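Local coordinates for protein type III effector HopU1 (Pseudomonas syringae pv. tomato, PDB 3U0J) that probably transfers ADP-ribose from NAD+ onto arginine residues of target proteins, as a type III effector acting against plant immunity, at residues D177-L182 against G261-V266. Residues are numbered along the deposited sequence; the frame is centred on the assembly and turned at random.
Sequences DTIARL and GKHLFV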
ATOM      1  N   ASP A 177      -8.653  17.279 -15.506  1.00 23.36           N
ATOM      2  CA  ASP A 177      -8.364  16.136 -16.367  1.00 21.35           C
ATOM      3  C   ASP A 177      -8.557  14.810 -15.605  1.00 21.16           C
ATOM      4  O   ASP A 177      -9.305  13.938 -16.050  1.00 18.87           O
ATOM      5  CB  ASP A 177      -6.952  16.231 -16.937  1.00 24.63           C
ATOM      6  CG  ASP A 177      -6.588  15.020 -17.782  1.00 40.19           C
ATOM      7  OD1 ASP A 177      -5.807  14.147 -17.310  1.00 38.07           O
ATOM      8  OD2 ASP A 177      -7.112  14.930 -18.917  1.00 46.04           O
ATOM      9  N   THR A 178      -7.898  14.666 -14.456  1.00 17.92           N
ATOM     10  CA  THR A 178      -8.115  13.500 -13.608  1.00 19.86           C
ATOM     11  C   THR A 178      -9.603  13.290 -13.266  1.00 17.51           C
ATOM     12  O   THR A 178     -10.152  12.198 -13.441  1.00 20.48           O
ATOM     13  CB  THR A 178      -7.264  13.557 -12.304  1.00 21.08           C
ATOM     14  OG1 THR A 178      -5.867  13.598 -12.636  1.00 23.62           O
ATOM     15  CG2 THR A 178      -7.536  12.337 -11.431  1.00 12.06           C
ATOM     16  N   ILE A 179     -10.257  14.337 -12.787  1.00 16.03           N
ATOM     17  CA  ILE A 179     -11.679  14.256 -12.465  1.00 17.91           C
ATOM     18  C   ILE A 179     -12.501  13.757 -13.657  1.00 17.49           C
ATOM     19  O   ILE A 179     -13.309  12.834 -13.528  1.00 17.98           O
ATOM     20  CB  ILE A 179     -12.232  15.631 -11.988  1.00 20.45           C
ATOM     21  CG1 ILE A 179     -11.596  16.030 -10.648  1.00 18.04           C
ATOM     22  CG2 ILE A 179     -13.737  15.589 -11.859  1.00 18.40           C
ATOM     23  CD1 ILE A 179     -11.811  17.472 -10.258  1.00 16.74           C
ATOM     24  N   ALA A 180     -12.283  14.372 -14.813  1.00 15.84           N
ATOM     25  CA  ALA A 180     -12.956  13.987 -16.047  1.00 16.69           C
ATOM     26  C   ALA A 180     -12.785  12.493 -16.377  1.00 20.52           C
ATOM     27  O   ALA A 180     -13.735  11.815 -16.823  1.00 18.63           O
ATOM     28  CB  ALA A 180     -12.455  14.846 -17.191  1.00 12.71           C
ATOM     29  N   ARG A 181     -11.579  11.973 -16.156  1.00 16.27           N
ATOM     30  CA  ARG A 181     -11.338  10.574 -16.457  1.00 19.66           C
ATOM     31  C   ARG A 181     -12.239   9.682 -15.620  1.00 19.67           C
ATOM     32  O   ARG A 181     -12.807   8.712 -16.125  1.00 19.09           O
ATOM     33  CB  ARG A 181      -9.881  10.197 -16.231  1.00 23.84           C
ATOM     34  CG  ARG A 181      -9.583   8.757 -16.584  1.00 25.33           C
ATOM     35  CD  ARG A 181      -8.189   8.405 -16.149  1.00 30.48           C
ATOM     36  NE  ARG A 181      -7.209   9.161 -16.922  1.00 34.85           N
ATOM     37  CZ  ARG A 181      -6.053   9.606 -16.431  1.00 35.49           C
ATOM     38  NH1 ARG A 181      -5.743   9.386 -15.147  1.00 27.69           N
ATOM     39  NH2 ARG A 181      -5.215  10.287 -17.218  1.00 29.36           N
ATOM     40  N   LEU A 182     -12.365  10.005 -14.340  1.00 17.60           N
ATOM     41  CA  LEU A 182     -13.145   9.162 -13.451  1.00 17.32           C
ATOM     42  C   LEU A 182     -14.608   9.196 -13.841  1.00 18.97           C
ATOM     43  O   LEU A 182     -15.254   8.146 -13.927  1.00 18.12           O
ATOM     44  CB  LEU A 182     -12.959   9.579 -11.999  1.00 17.19           C
ATOM     45  CG  LEU A 182     -11.539   9.279 -11.541  1.00 20.79           C
ATOM     46  CD1 LEU A 182     -11.224   9.867 -10.188  1.00 16.64           C
ATOM     47  CD2 LEU A 182     -11.339   7.777 -11.537  1.00 25.46           C
ATOM     48  N   GLY A 261     -16.153  21.933  -6.283  1.00 55.02           N
ATOM     49  CA  GLY A 261     -14.729  21.661  -6.160  1.00 43.73           C
ATOM     50  C   GLY A 261     -14.393  20.205  -5.866  1.00 41.41           C
ATOM     51  O   GLY A 261     -13.377  19.676  -6.321  1.00 37.15           O
ATOM     52  N   LYS A 262     -15.244  19.557  -5.084  1.00 37.64           N
ATOM     53  CA  LYS A 262     -14.951  18.224  -4.598  1.00 31.86           C
ATOM     54  C   LYS A 262     -15.850  17.190  -5.248  1.00 33.20           C
ATOM     55  O   LYS A 262     -17.005  17.469  -5.607  1.00 31.00           O
ATOM     56  CB  LYS A 262     -15.089  18.161  -3.069  1.00 33.95           C
ATOM     57  CG  LYS A 262     -14.274  19.221  -2.340  1.00 44.11           C
ATOM     58  CD  LYS A 262     -13.871  18.803  -0.927  1.00 38.97           C
ATOM     59  CE  LYS A 262     -12.900  19.814  -0.354  1.00 41.19           C
ATOM     60  NZ  LYS A 262     -11.927  19.184   0.556  1.00 39.00           N
ATOM     61  N   HIS A 263     -15.320  15.981  -5.391  1.00 28.57           N
ATOM     62  CA  HIS A 263     -16.085  14.912  -6.007  1.00 27.01           C
ATOM     63  C   HIS A 263     -15.975  13.619  -5.230  1.00 25.10           C
ATOM     64  O   HIS A 263     -14.978  13.357  -4.570  1.00 28.67           O
ATOM     65  CB  HIS A 263     -15.651  14.729  -7.451  1.00 23.97           C
ATOM     66  CG  HIS A 263     -15.654  16.004  -8.228  1.00 25.69           C
ATOM     67  ND1 HIS A 263     -16.693  16.362  -9.061  1.00 23.42           N
ATOM     68  CD2 HIS A 263     -14.766  17.028  -8.262  1.00 22.86           C
ATOM     69  CE1 HIS A 263     -16.433  17.545  -9.592  1.00 26.84           C
ATOM     70  NE2 HIS A 263     -15.272  17.973  -9.121  1.00 26.21           N
ATOM     71  N   LEU A 264     -17.021  12.818  -5.303  1.00 21.93           N
ATOM     72  CA  LEU A 264     -17.052  11.587  -4.574  1.00 21.26           C
ATOM     73  C   LEU A 264     -17.326  10.474  -5.549  1.00 20.03           C
ATOM     74  O   LEU A 264     -18.338  10.492  -6.243  1.00 23.45           O
ATOM     75  CB  LEU A 264     -18.162  11.632  -3.524  1.00 22.96           C
ATOM     76  CG  LEU A 264     -18.566  10.269  -2.951  1.00 20.93           C
ATOM     77  CD1 LEU A 264     -17.475   9.707  -2.071  1.00 20.58           C
ATOM     78  CD2 LEU A 264     -19.831  10.379  -2.164  1.00 19.33           C
ATOM     79  N   PHE A 265     -16.429   9.499  -5.607  1.00 19.72           N
ATOM     80  CA  PHE A 265     -16.697   8.284  -6.377  1.00 19.70           C
ATOM     81  C   PHE A 265     -16.868   7.109  -5.449  1.00 21.47           C
ATOM     82  O   PHE A 265     -16.032   6.861  -4.577  1.00 22.17           O
ATOM     83  CB  PHE A 265     -15.593   8.013  -7.389  1.00 15.06           C
ATOM     84  CG  PHE A 265     -15.335   9.162  -8.266  1.00 15.74           C
ATOM     85  CD1 PHE A 265     -16.009   9.288  -9.460  1.00 15.91           C
ATOM     86  CD2 PHE A 265     -14.461  10.161  -7.869  1.00 17.82           C
ATOM     87  CE1 PHE A 265     -15.807  10.387 -10.265  1.00 18.84           C
ATOM     88  CE2 PHE A 265     -14.236  11.257  -8.662  1.00 18.36           C
ATOM     89  CZ  PHE A 265     -14.913  11.375  -9.870  1.00 21.61           C
ATOM     90  N   VAL A 266     -17.974   6.401  -5.619  1.00 22.61           N
ATOM     91  CA  VAL A 266     -18.219   5.223  -4.815  1.00 25.03           C
ATOM     92  C   VAL A 266     -17.712   4.037  -5.584  1.00 23.51           C
ATOM     93  O   VAL A 266     -18.124   3.807  -6.715  1.00 22.99           O
ATOM     94  CB  VAL A 266     -19.702   5.034  -4.492  1.00 26.04           C
ATOM     95  CG1 VAL A 266     -19.933   3.626  -3.958  1.00 25.41           C
ATOM     96  CG2 VAL A 266     -20.158   6.093  -3.493  1.00 18.59           C
TER
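Phe265 turns one face of its ring to Leu182, and His263, two residues earlier on the same strand, does the same to Ile179. In the first pair the touching atom is Leu182 CB, which lies 3.7 Å from the centroid of the Phe265 ring. It sits off centre, toward CZ and CE1. Leu182 CD1 lies over the same face, 3.7 Å from Phe265 CE2. In the second pair the methyl CG2 of Ile179 stands almost exactly over the middle of the His263 imidazole, 3.9 Å from its centroid and 6° off the normal. The other branch of Ile179 ends at the CD2-NE2 bond of the imidazole, with CD1 3.6 Å from His263 CD2. Ile179 has CG1 beside its backbone N (chi1 -66°), which turns CG2 anti to that N and toward the imidazole. Both pairs are CH-pi contacts. A hydrogen bond between His263 ND1 and Tyr183 OH helps fix the imidazole, and the Tyr183 ring also meets Phe265 edge-to-face. The contact is mostly buried. It seats helix 176-188 on one face of the mixed sheet of the ADP-ribosyltransferase domain, and residues 177-182 of the helix run at 34° to residues 263-266 of the strand. The neighbouring strand 218-224 extends this apolar layer: Ile179 touches Ile218 and Leu182 touches Phe220. On the other flank of strand 263-269, Phe265 reaches Ala255 of strand 248-257.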